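Local atomic coordinates of PRD-containing transcription regulator (Lactobacillus casei, PDB entry 3NUF), a protein that probably takes part in transcription regulation through its PRD, a helical module that in related regulators responds to phosphorylation by the sugar phosphotransferase system. Residues T77-V82 against V107-F112; Q84-L89 against H111-Q116; I59-R64 against Q95-L100; Q70-D75 against V102-V107. One frame throughout, in Å; residues are numbered along the deposited sequence.

Contact 1 (T77-V82 against V107-F112); sequences TMFAEV and VLSIHF. With EDO (1,2-ethanediol), chain C.
The hydroxyl of S109 faces V82 and F79 across the contact while donating a hydrogen bond to the carbonyl of Y106 one turn back on its own helix. In this all-helical PRD fold, helix 104-115 is flanked here by the loop joining helix 48-67 to helix 84-97, and residues 77-82 of that loop lie against it without any hydrogen bond across. The S109 torsion (chi1 78°) sets OG between its backbone N and carbonyl carbon. From there S109 OG, already bonded to Y106 O, packs against the CG1 methyl of V82 at 3.6 Å.

The other V82 methyl works on I110: CG2 of V82 lies 3.7 Å from CD1 of I110, the two side chains crossing at about a right angle. An alanine in place of V82 would remove both methyls and would probably leave S109 OG and I110 CD1 without this apolar cover, opening a gap between the loop and the helix.

F79 opens a type I turn that V82 ends, closed by the bond from V82 N to F79 O, and both residues reach the helix. The F79 side chain also crosses I110 at roughly a right angle, and CG1 of I110 sits at the ring edge, near the ring plane, 3.8 Å from CE2 of F79. The same ring meets that of Y106, with the planes at about 35°. At its far tip, CZ of F79 makes a longer contact with V107, reaching the CG2 methyl at 4.3 Å.

Contact 2 (Q84-L89 against H111-Q116); sequences QKSLDL and HFEAAQ
Helix 84-97 and helix 104-115 pack as neighbours in the PRD bundle, and S86 meets E113, Q116 and F112 where they come together. S86 OG donates to E113 OE1 at 2.7 Å, reaching that oxygen nearly along its C-O axis. A bent E113 side chain (chi2 76°) turns its carboxylate back toward S86, and S83 OG binds the same oxygen. Q116 NE2 adds a weak bond to S86 OG, with an angle of only 118° at the hydrogen.

The amide of Q116 is held more firmly by its own helix: NE2 donates almost straight to F112 O (3.0 Å), which Q116 N reaches from the opposite face of the carbonyl plane. The short helix segments run at 137° to each other, closer to antiparallel than parallel, with axes 8.8 Å apart. Beside the polar cluster, L89 CB sits over the centre of the F112 ring in a CH-pi contact, 3.9 Å from the centroid; V35 and A39 of helix 25-41 also touch F112. An alanine here would probably leave L89 CB without its CH-pi partner and open a gap beside V35 and A39. At the margin, one water accepts from K85 NZ, also bonded to A42 O, and donates to Q116 OE1, 2.6 Å from the water oxygen.

Contact 3 (I59-R64 against Q95-L100); sequences IEMLGR and QHIGHL. With EDO (1,2-ethanediol), chain F; EDO (1,2-ethanediol), chain G.
M61, a selenomethionine, makes the tight part of this contact by pushing its terminal methyl between I97 and L100. The chain is bent at its last torsion (chi3 60°), which places CE of M61 3.8 Å from CD1 of I97; the same CE lies at an equal distance, 3.8 Å, from CD1 of L100. M61 crosses both partners at about a right angle, and its one methyl touches both; V94 touches M61 and L100 as well. The second L100 methyl, CD2, rests on the backbone of the facing helix, 3.7 Å from M61 O, and extends to R64 CB at 4.0 Å.

This packing joins helix 48-67 to the end of helix 84-97 within the helical PRD. The chain leaves the helix at G98, whose positive phi (82°) starts the turn through H99 that brings L100 back against helix 48-67, close to I97. Further along, I97 meets L62 more loosely: its CG2 is 4.3 Å from L62 CD1, and L31 of helix 25-41 touches both residues.

The other margin is wetter. The backbone carbonyls of R64 and H99, both acceptors, are bridged by one water, which donates to R64 O at 2.7 Å and to H99 O at 2.6 Å. The R64 side chain turns away from this bridge, its NE forming a salt bridge with E104 of helix 104-115. H96, which has no partner in residues 59-64, stacks on Y34, and its ND1 shares a hydrogen bond with an ethanediol probably carried over from crystallisation.

Contact 4 (Q70-D75 against V102-V107); sequences QLPAVD and VAEKYV. With EDO (1,2-ethanediol), chain C.
A103 presents its CB as a small knob that fits into the hollow between L71 and V74. L71 CD2 closes one side of A103 CB at 3.8 Å, and V74 CG1 closes the other at 4.1 Å. Two loop residues, three positions apart, thus straddle one alanine methyl. V74 is turned so that CG1 stands between its own backbone N and carbonyl carbon (chi1 64°), and its other branch, CG2, is left to meet Y106, where it touches CB at 4.1 Å. The side chains of V74 and Y106 cross at about a right angle.

The second branch of L71 fills a different hollow. CD1 of L71 lies against the backbone at E104, 3.7 Å from E104 N, and is also 3.7 Å from E104 OE2. E104 points its CB away from the loop, but its chain is bent at chi2 (-85°) and folds back toward the loop; L71 and E104 run past each other in opposite directions. P72 crosses the E104 side chain at about a right angle, its ring atom CD lying 4.0 Å from E104 OE2. Of that carboxylate, OE2 forms a salt bridge with R64 of helix 48-67, while the loop lays hydrocarbon beside it. No hydrogen bond joins the two segments: side chains of the long connection between helix 48-67 and helix 84-97 fit over the N-terminal part of helix 104-115, the last helix of the PRD bundle.

Overall arrangement
Contacts 4, 1 and 2 follow one another along helix 104-115. The centres of contacts 1 and 2 are about 7 Å apart, and those of contacts 1 and 4 about 10 Å. F79 of contact 1 touches V74 of contact 4, so the loop packs on itself as well as on the helix, and one ethanediol lies by both T77 and D75. Contact 3 sits on the opposite side of the chain's centre from contact 2, about 18 Å away between centres. It is tied to contact 4 by the salt bridge from R64 NE to E104 OE2 (2.8 Å). A bound di(hydroxyethyl)ether, probably from crystallisation, lies about 4 Å from the I110 side chain of contact 1.

Contact 1 (T77-V82 against V107-F112)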
# COMPACT_ATOMS: atom_id res chain seq x y z
N THR A 77 -7.55 13.16 -12.49
CA THR A 77 -7.47 12.99 -13.93
C THR A 77 -6.14 12.49 -14.37
O THR A 77 -6.06 11.84 -15.41
CB THR A 77 -7.82 14.23 -14.73
OG1 THR A 77 -6.86 15.25 -14.50
CG2 THR A 77 -9.21 14.66 -14.38
N MSE A 78 -5.08 12.73 -13.60
CA MSE A 78 -3.78 12.22 -13.94
C MSE A 78 -3.71 10.71 -13.88
O MSE A 78 -2.70 10.11 -14.33
CB MSE A 78 -2.70 12.76 -13.01
CG MSE A 78 -2.56 14.28 -13.10
SE MSE A 78 -1.10 14.97 -12.10
CE MSE A 78 -1.46 16.90 -12.12
N PHE A 79 -4.71 10.06 -13.28
CA PHE A 79 -4.68 8.59 -13.07
C PHE A 79 -5.68 7.89 -13.98
O PHE A 79 -5.99 6.74 -13.78
CB PHE A 79 -4.96 8.32 -11.56
CG PHE A 79 -3.94 8.91 -10.65
CD1 PHE A 79 -4.04 10.24 -10.25
CD2 PHE A 79 -2.90 8.15 -10.14
CE1 PHE A 79 -3.06 10.81 -9.43
CE2 PHE A 79 -1.93 8.72 -9.31
CZ PHE A 79 -2.00 10.05 -8.99
N ALA A 80 -6.17 8.60 -15.00
CA ALA A 80 -7.19 8.07 -15.90
C ALA A 80 -6.76 6.78 -16.54
O ALA A 80 -7.62 5.95 -16.80
CB ALA A 80 -7.45 9.12 -17.03
N GLU A 81 -5.50 6.61 -16.85
CA GLU A 81 -5.05 5.40 -17.54
C GLU A 81 -4.42 4.31 -16.65
O GLU A 81 -3.93 3.30 -17.13
CB GLU A 81 -4.21 5.80 -18.74
CG GLU A 81 -5.12 6.54 -19.85
CD GLU A 81 -6.32 5.70 -20.38
OE1 GLU A 81 -6.05 4.59 -20.91
OE2 GLU A 81 -7.50 6.14 -20.27
N VAL A 82 -4.54 4.47 -15.34
CA VAL A 82 -4.19 3.38 -14.41
C VAL A 82 -5.20 2.25 -14.52
O VAL A 82 -6.38 2.47 -14.62
CB VAL A 82 -4.13 3.89 -12.96
CG1 VAL A 82 -3.85 2.76 -12.02
CG2 VAL A 82 -3.10 4.99 -12.84
N VAL A 107 -2.45 7.66 -5.56
CA VAL A 107 -0.99 7.50 -5.44
C VAL A 107 -0.67 6.04 -5.11
O VAL A 107 0.28 5.47 -5.66
CB VAL A 107 -0.40 8.46 -4.43
CG1 VAL A 107 1.04 8.09 -4.03
CG2 VAL A 107 -0.43 9.87 -5.02
N LEU A 108 -1.45 5.40 -4.24
CA LEU A 108 -1.20 3.99 -3.91
C LEU A 108 -1.33 3.09 -5.13
O LEU A 108 -0.53 2.16 -5.31
CB LEU A 108 -2.10 3.52 -2.78
CG LEU A 108 -1.96 2.03 -2.42
CD1 LEU A 108 -0.55 1.67 -1.96
CD2 LEU A 108 -2.99 1.64 -1.35
N SER A 109 -2.25 3.38 -6.04
CA SER A 109 -2.42 2.55 -7.23
C SER A 109 -1.18 2.44 -8.08
O SER A 109 -0.98 1.39 -8.73
CB SER A 109 -3.63 3.04 -8.04
OG SER A 109 -3.34 4.18 -8.80
N ILE A 110 -0.36 3.46 -8.08
CA ILE A 110 0.86 3.40 -8.90
C ILE A 110 1.82 2.33 -8.42
O ILE A 110 2.54 1.74 -9.24
CB ILE A 110 1.53 4.79 -8.91
CG1 ILE A 110 0.59 5.86 -9.43
CG2 ILE A 110 2.85 4.81 -9.73
CD1 ILE A 110 -0.09 5.57 -10.74
N HIS A 111 1.85 2.02 -7.14
CA HIS A 111 2.69 0.96 -6.63
C HIS A 111 2.24 -0.36 -7.21
O HIS A 111 3.05 -1.17 -7.61
CB HIS A 111 2.65 0.96 -5.13
CG HIS A 111 3.25 2.17 -4.50
ND1 HIS A 111 4.48 2.15 -3.89
CD2 HIS A 111 2.75 3.42 -4.33
CE1 HIS A 111 4.74 3.36 -3.42
NE2 HIS A 111 3.72 4.16 -3.68
N PHE A 112 0.95 -0.63 -7.23
CA PHE A 112 0.42 -1.86 -7.81
C PHE A 112 0.67 -1.86 -9.32
O PHE A 112 0.98 -2.91 -9.89
CB PHE A 112 -1.08 -2.00 -7.55
CG PHE A 112 -1.44 -2.28 -6.14
CD1 PHE A 112 -1.24 -3.52 -5.60
CD2 PHE A 112 -2.05 -1.34 -5.35
CE1 PHE A 112 -1.58 -3.79 -4.27
CE2 PHE A 112 -2.39 -1.59 -4.03
CZ PHE A 112 -2.12 -2.77 -3.46
C1 EDO C . -6.69 18.71 -14.41
O1 EDO C . -7.39 17.63 -13.92
C2 EDO C . -7.10 19.87 -13.58
O2 EDO C . -7.89 20.79 -14.33

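Contact 2 (Q84-L89 against H111-Q116)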
# COMPACT_ATOMS: atom_id res chain seq x y z
N GLN A 84 -7.84 -0.63 -13.88
CA GLN A 84 -8.87 -0.75 -12.89
C GLN A 84 -8.45 -1.66 -11.75
O GLN A 84 -8.81 -1.44 -10.59
CB GLN A 84 -10.18 -1.23 -13.52
CG GLN A 84 -11.36 -1.00 -12.61
CD GLN A 84 -11.61 0.45 -12.46
OE1 GLN A 84 -11.79 1.14 -13.47
NE2 GLN A 84 -11.60 0.94 -11.25
N LYS A 85 -7.73 -2.73 -12.06
CA LYS A 85 -7.30 -3.72 -11.06
C LYS A 85 -6.43 -3.02 -10.02
O LYS A 85 -6.63 -3.20 -8.80
CB LYS A 85 -6.56 -4.85 -11.73
CG LYS A 85 -6.06 -5.89 -10.79
CD LYS A 85 -5.47 -7.06 -11.64
CE LYS A 85 -4.92 -8.11 -10.76
NZ LYS A 85 -4.51 -9.28 -11.59
N SER A 86 -5.50 -2.19 -10.45
CA SER A 86 -4.65 -1.45 -9.51
C SER A 86 -5.46 -0.49 -8.66
O SER A 86 -5.18 -0.34 -7.48
CB SER A 86 -3.58 -0.71 -10.22
OG SER A 86 -2.61 -1.66 -10.75
N LEU A 87 -6.36 0.25 -9.28
CA LEU A 87 -7.20 1.23 -8.57
C LEU A 87 -8.07 0.52 -7.56
O LEU A 87 -8.25 0.99 -6.42
CB LEU A 87 -8.00 2.08 -9.55
CG LEU A 87 -7.23 3.10 -10.32
CD1 LEU A 87 -8.07 3.54 -11.59
CD2 LEU A 87 -6.90 4.28 -9.43
N ASP A 88 -8.64 -0.62 -7.93
CA ASP A 88 -9.54 -1.36 -7.03
C ASP A 88 -8.75 -1.93 -5.84
O ASP A 88 -9.24 -1.91 -4.70
CB ASP A 88 -10.25 -2.50 -7.76
CG ASP A 88 -11.30 -2.02 -8.77
OD1 ASP A 88 -11.64 -0.82 -8.82
OD2 ASP A 88 -11.77 -2.92 -9.53
N LEU A 89 -7.57 -2.48 -6.08
CA LEU A 89 -6.75 -2.98 -4.97
C LEU A 89 -6.40 -1.82 -4.05
O LEU A 89 -6.46 -1.96 -2.81
CB LEU A 89 -5.51 -3.71 -5.49
CG LEU A 89 -5.73 -5.02 -6.19
CD1 LEU A 89 -4.49 -5.45 -6.96
CD2 LEU A 89 -6.10 -6.07 -5.13
N HIS A 111 1.85 2.02 -7.14
CA HIS A 111 2.69 0.96 -6.63
C HIS A 111 2.24 -0.36 -7.21
O HIS A 111 3.05 -1.17 -7.61
CB HIS A 111 2.65 0.96 -5.13
CG HIS A 111 3.25 2.17 -4.50
ND1 HIS A 111 4.48 2.15 -3.89
CD2 HIS A 111 2.75 3.42 -4.33
CE1 HIS A 111 4.74 3.36 -3.42
NE2 HIS A 111 3.72 4.16 -3.68
N PHE A 112 0.95 -0.63 -7.23
CA PHE A 112 0.42 -1.86 -7.81
C PHE A 112 0.67 -1.86 -9.32
O PHE A 112 0.98 -2.91 -9.89
CB PHE A 112 -1.08 -2.00 -7.55
CG PHE A 112 -1.44 -2.28 -6.14
CD1 PHE A 112 -1.24 -3.52 -5.60
CD2 PHE A 112 -2.05 -1.34 -5.35
CE1 PHE A 112 -1.58 -3.79 -4.27
CE2 PHE A 112 -2.39 -1.59 -4.03
CZ PHE A 112 -2.12 -2.77 -3.46
N GLU A 113 0.51 -0.73 -10.00
CA GLU A 113 0.72 -0.66 -11.44
C GLU A 113 2.19 -0.96 -11.78
O GLU A 113 2.46 -1.73 -12.73
CB GLU A 113 0.27 0.73 -11.91
CG GLU A 113 -0.06 0.86 -13.40
CD GLU A 113 -1.40 0.27 -13.80
OE1 GLU A 113 -1.94 -0.62 -13.10
OE2 GLU A 113 -1.91 0.63 -14.90
N ALA A 114 3.12 -0.38 -11.04
CA ALA A 114 4.55 -0.63 -11.25
C ALA A 114 4.89 -2.10 -11.00
O ALA A 114 5.73 -2.68 -11.74
CB ALA A 114 5.37 0.30 -10.39
N ALA A 115 4.32 -2.72 -9.99
CA ALA A 115 4.62 -4.12 -9.70
C ALA A 115 4.15 -5.08 -10.79
O ALA A 115 4.67 -6.19 -10.87
CB ALA A 115 4.06 -4.53 -8.33
N GLN A 116 3.17 -4.68 -11.60
CA GLN A 116 2.66 -5.46 -12.74
C GLN A 116 3.42 -5.12 -14.01
O GLN A 116 3.12 -5.67 -15.06
CB GLN A 116 1.19 -5.13 -12.95
CG GLN A 116 0.34 -5.77 -11.94
CD GLN A 116 -1.06 -5.29 -12.00
OE1 GLN A 116 -1.91 -5.94 -12.61
NE2 GLN A 116 -1.35 -4.17 -11.34
O HOH W 1 -2.16 -8.50 -13.11

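Contact 3 (I59-R64 against Q95-L100)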
# COMPACT_ATOMS: atom_id res chain seq x y z
N ILE A 59 3.38 3.21 5.49
CA ILE A 59 3.61 3.83 6.79
C ILE A 59 3.12 5.27 6.85
O ILE A 59 2.48 5.67 7.84
CB ILE A 59 5.09 3.72 7.18
CG1 ILE A 59 5.41 2.25 7.48
CG2 ILE A 59 5.43 4.60 8.40
CD1 ILE A 59 6.94 1.92 7.64
N GLU A 60 3.36 6.02 5.78
CA GLU A 60 2.84 7.37 5.70
C GLU A 60 1.31 7.43 5.76
O GLU A 60 0.73 8.22 6.49
CB GLU A 60 3.37 8.05 4.43
CG GLU A 60 2.78 9.42 4.18
CD GLU A 60 3.18 10.02 2.82
OE1 GLU A 60 4.42 10.14 2.64
OE2 GLU A 60 2.31 10.35 1.96
N MSE A 61 0.67 6.55 5.00
CA MSE A 61 -0.82 6.46 5.00
C MSE A 61 -1.36 6.06 6.38
O MSE A 61 -2.32 6.64 6.86
CB MSE A 61 -1.29 5.43 3.98
CG MSE A 61 -1.04 5.79 2.53
SE MSE A 61 -1.52 4.39 1.29
CE MSE A 61 -3.36 4.33 1.77
N LEU A 62 -0.76 5.05 7.01
CA LEU A 62 -1.14 4.67 8.35
C LEU A 62 -0.98 5.82 9.30
O LEU A 62 -1.85 6.12 10.12
CB LEU A 62 -0.34 3.42 8.76
CG LEU A 62 -0.62 2.83 10.14
CD1 LEU A 62 -2.06 2.38 10.22
CD2 LEU A 62 0.41 1.69 10.42
N GLY A 63 0.12 6.54 9.18
CA GLY A 63 0.31 7.72 10.00
C GLY A 63 -0.79 8.74 9.85
O GLY A 63 -1.32 9.29 10.84
N ARG A 64 -1.20 9.00 8.63
CA ARG A 64 -2.27 9.98 8.35
C ARG A 64 -3.61 9.50 8.85
O ARG A 64 -4.40 10.29 9.34
CB ARG A 64 -2.47 10.34 6.84
CG ARG A 64 -1.64 11.40 6.32
CD ARG A 64 -2.17 11.88 4.99
NE ARG A 64 -1.95 10.92 3.94
CZ ARG A 64 -0.79 10.63 3.40
NH1 ARG A 64 0.32 11.24 3.82
NH2 ARG A 64 -0.71 9.78 2.42
N GLN A 95 -9.61 1.62 2.31
CA GLN A 95 -10.75 1.33 3.13
C GLN A 95 -10.45 0.43 4.30
O GLN A 95 -11.05 0.57 5.36
CB GLN A 95 -11.90 0.83 2.27
CG GLN A 95 -12.37 1.82 1.20
CD GLN A 95 -12.75 3.17 1.76
OE1 GLN A 95 -12.22 4.24 1.37
NE2 GLN A 95 -13.63 3.15 2.67
N HIS A 96 -9.59 -0.52 4.07
CA HIS A 96 -9.12 -1.41 5.13
C HIS A 96 -8.42 -0.67 6.25
O HIS A 96 -8.71 -0.94 7.41
CB HIS A 96 -8.16 -2.50 4.55
CG HIS A 96 -7.43 -3.29 5.58
ND1 HIS A 96 -8.02 -4.33 6.24
CD2 HIS A 96 -6.17 -3.19 6.05
CE1 HIS A 96 -7.12 -4.86 7.07
NE2 HIS A 96 -6.00 -4.17 7.00
N ILE A 97 -7.56 0.28 5.93
CA ILE A 97 -6.88 1.08 6.96
C ILE A 97 -7.89 1.89 7.73
O ILE A 97 -7.80 1.93 8.96
CB ILE A 97 -5.81 1.97 6.32
CG1 ILE A 97 -4.67 1.17 5.70
CG2 ILE A 97 -5.21 2.95 7.34
CD1 ILE A 97 -3.81 1.95 4.73
N GLY A 98 -8.81 2.51 7.04
CA GLY A 98 -9.81 3.34 7.66
C GLY A 98 -9.31 4.74 7.96
O GLY A 98 -8.11 5.01 7.96
N HIS A 99 -10.25 5.64 8.22
CA HIS A 99 -9.97 7.05 8.55
C HIS A 99 -9.09 7.75 7.53
O HIS A 99 -8.29 8.64 7.89
CB HIS A 99 -9.34 7.15 9.96
CG HIS A 99 -10.27 6.71 11.02
ND1 HIS A 99 -10.18 5.48 11.60
CD2 HIS A 99 -11.33 7.33 11.58
CE1 HIS A 99 -11.15 5.37 12.51
NE2 HIS A 99 -11.85 6.49 12.53
N LEU A 100 -9.25 7.39 6.28
CA LEU A 100 -8.59 8.01 5.18
C LEU A 100 -9.56 8.49 4.14
O LEU A 100 -10.64 7.92 3.99
CB LEU A 100 -7.60 7.05 4.52
CG LEU A 100 -6.34 6.70 5.34
CD1 LEU A 100 -5.54 5.60 4.63
CD2 LEU A 100 -5.49 7.96 5.57
C1 EDO F . 2.72 4.24 12.54
O1 EDO F . 2.15 4.89 13.69
C2 EDO F . 2.44 4.96 11.23
O2 EDO F . 3.19 6.17 11.07
C1 EDO G . -10.08 -6.91 3.86
O1 EDO G . -9.57 -6.85 2.53
C2 EDO G . -11.12 -5.84 4.00
O2 EDO G . -10.78 -4.97 5.09
O HOH W 2 -6.98 10.79 8.59

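Contact 4 (Q70-D75 against V102-V107)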
# COMPACT_ATOMS: atom_id res chain seq x y z
N GLN A 70 -3.91 16.05 6.37
CA GLN A 70 -4.68 16.14 5.15
C GLN A 70 -4.13 15.23 4.06
O GLN A 70 -2.91 15.07 3.91
CB GLN A 70 -4.69 17.60 4.66
CG GLN A 70 -5.55 17.88 3.46
CD GLN A 70 -5.73 19.37 3.16
OE1 GLN A 70 -5.06 20.22 3.76
NE2 GLN A 70 -6.62 19.68 2.24
N LEU A 71 -5.05 14.66 3.30
CA LEU A 71 -4.70 14.00 2.05
C LEU A 71 -3.72 14.87 1.21
O LEU A 71 -4.04 16.01 0.91
CB LEU A 71 -6.00 13.81 1.25
CG LEU A 71 -5.89 13.45 -0.22
CD1 LEU A 71 -5.36 12.03 -0.41
CD2 LEU A 71 -7.25 13.62 -0.87
N PRO A 72 -2.56 14.35 0.79
CA PRO A 72 -1.70 15.12 -0.14
C PRO A 72 -2.46 15.48 -1.41
O PRO A 72 -3.09 14.60 -2.02
CB PRO A 72 -0.55 14.16 -0.44
CG PRO A 72 -0.50 13.30 0.85
CD PRO A 72 -1.91 13.10 1.23
N ALA A 73 -2.37 16.74 -1.83
CA ALA A 73 -3.13 17.20 -2.96
C ALA A 73 -2.95 16.28 -4.13
O ALA A 73 -1.80 15.94 -4.48
CB ALA A 73 -2.69 18.62 -3.33
N VAL A 74 -4.02 15.96 -4.83
CA VAL A 74 -3.99 15.00 -5.94
C VAL A 74 -5.00 15.42 -7.02
O VAL A 74 -6.05 16.01 -6.70
CB VAL A 74 -4.22 13.57 -5.45
CG1 VAL A 74 -5.60 13.39 -4.87
CG2 VAL A 74 -3.94 12.55 -6.51
N ASP A 75 -4.64 15.19 -8.26
CA ASP A 75 -5.53 15.47 -9.40
C ASP A 75 -5.93 14.11 -10.03
O ASP A 75 -5.13 13.49 -10.70
CB ASP A 75 -4.87 16.34 -10.46
CG ASP A 75 -5.77 16.60 -11.64
OD1 ASP A 75 -6.85 16.00 -11.79
OD2 ASP A 75 -5.26 17.32 -12.53
N VAL A 102 -10.94 8.77 0.35
CA VAL A 102 -11.00 7.85 -0.77
C VAL A 102 -9.83 8.05 -1.74
O VAL A 102 -9.24 7.09 -2.22
CB VAL A 102 -12.36 7.95 -1.54
CG1 VAL A 102 -12.35 7.16 -2.86
CG2 VAL A 102 -13.50 7.46 -0.65
N ALA A 103 -9.54 9.30 -2.05
CA ALA A 103 -8.54 9.64 -3.04
C ALA A 103 -7.11 9.29 -2.68
O ALA A 103 -6.24 9.40 -3.54
CB ALA A 103 -8.67 11.14 -3.41
N GLU A 104 -6.82 8.80 -1.49
CA GLU A 104 -5.57 8.17 -1.17
C GLU A 104 -5.32 7.02 -2.17
O GLU A 104 -4.16 6.63 -2.39
CB GLU A 104 -5.54 7.60 0.22
CG GLU A 104 -5.56 8.60 1.35
CD GLU A 104 -4.20 9.17 1.76
OE1 GLU A 104 -3.11 8.68 1.31
OE2 GLU A 104 -4.23 10.11 2.59
N LYS A 105 -6.37 6.45 -2.77
CA LYS A 105 -6.16 5.33 -3.67
C LYS A 105 -5.29 5.68 -4.86
O LYS A 105 -4.68 4.78 -5.44
CB LYS A 105 -7.50 4.76 -4.13
CG LYS A 105 -8.29 5.61 -5.08
CD LYS A 105 -9.65 5.01 -5.44
CE LYS A 105 -10.45 5.91 -6.29
NZ LYS A 105 -11.79 5.30 -6.73
N TYR A 106 -5.29 6.93 -5.32
CA TYR A 106 -4.59 7.23 -6.58
C TYR A 106 -3.10 7.02 -6.51
O TYR A 106 -2.51 6.24 -7.27
CB TYR A 106 -4.99 8.62 -7.08
CG TYR A 106 -6.46 8.77 -7.37
CD1 TYR A 106 -7.06 7.97 -8.33
CD2 TYR A 106 -7.27 9.67 -6.67
CE1 TYR A 106 -8.39 8.09 -8.57
CE2 TYR A 106 -8.60 9.78 -6.90
CZ TYR A 106 -9.18 8.98 -7.84
OH TYR A 106 -10.53 9.06 -8.08
N VAL A 107 -2.45 7.66 -5.56
CA VAL A 107 -0.99 7.50 -5.44
C VAL A 107 -0.67 6.04 -5.11
O VAL A 107 0.28 5.47 -5.66
CB VAL A 107 -0.40 8.46 -4.43
CG1 VAL A 107 1.04 8.09 -4.03
CG2 VAL A 107 -0.43 9.87 -5.02
C1 EDO C . -6.69 18.71 -14.41
O1 EDO C . -7.39 17.63 -13.92
C2 EDO C . -7.10 19.87 -13.58
O2 EDO C . -7.89 20.79 -14.33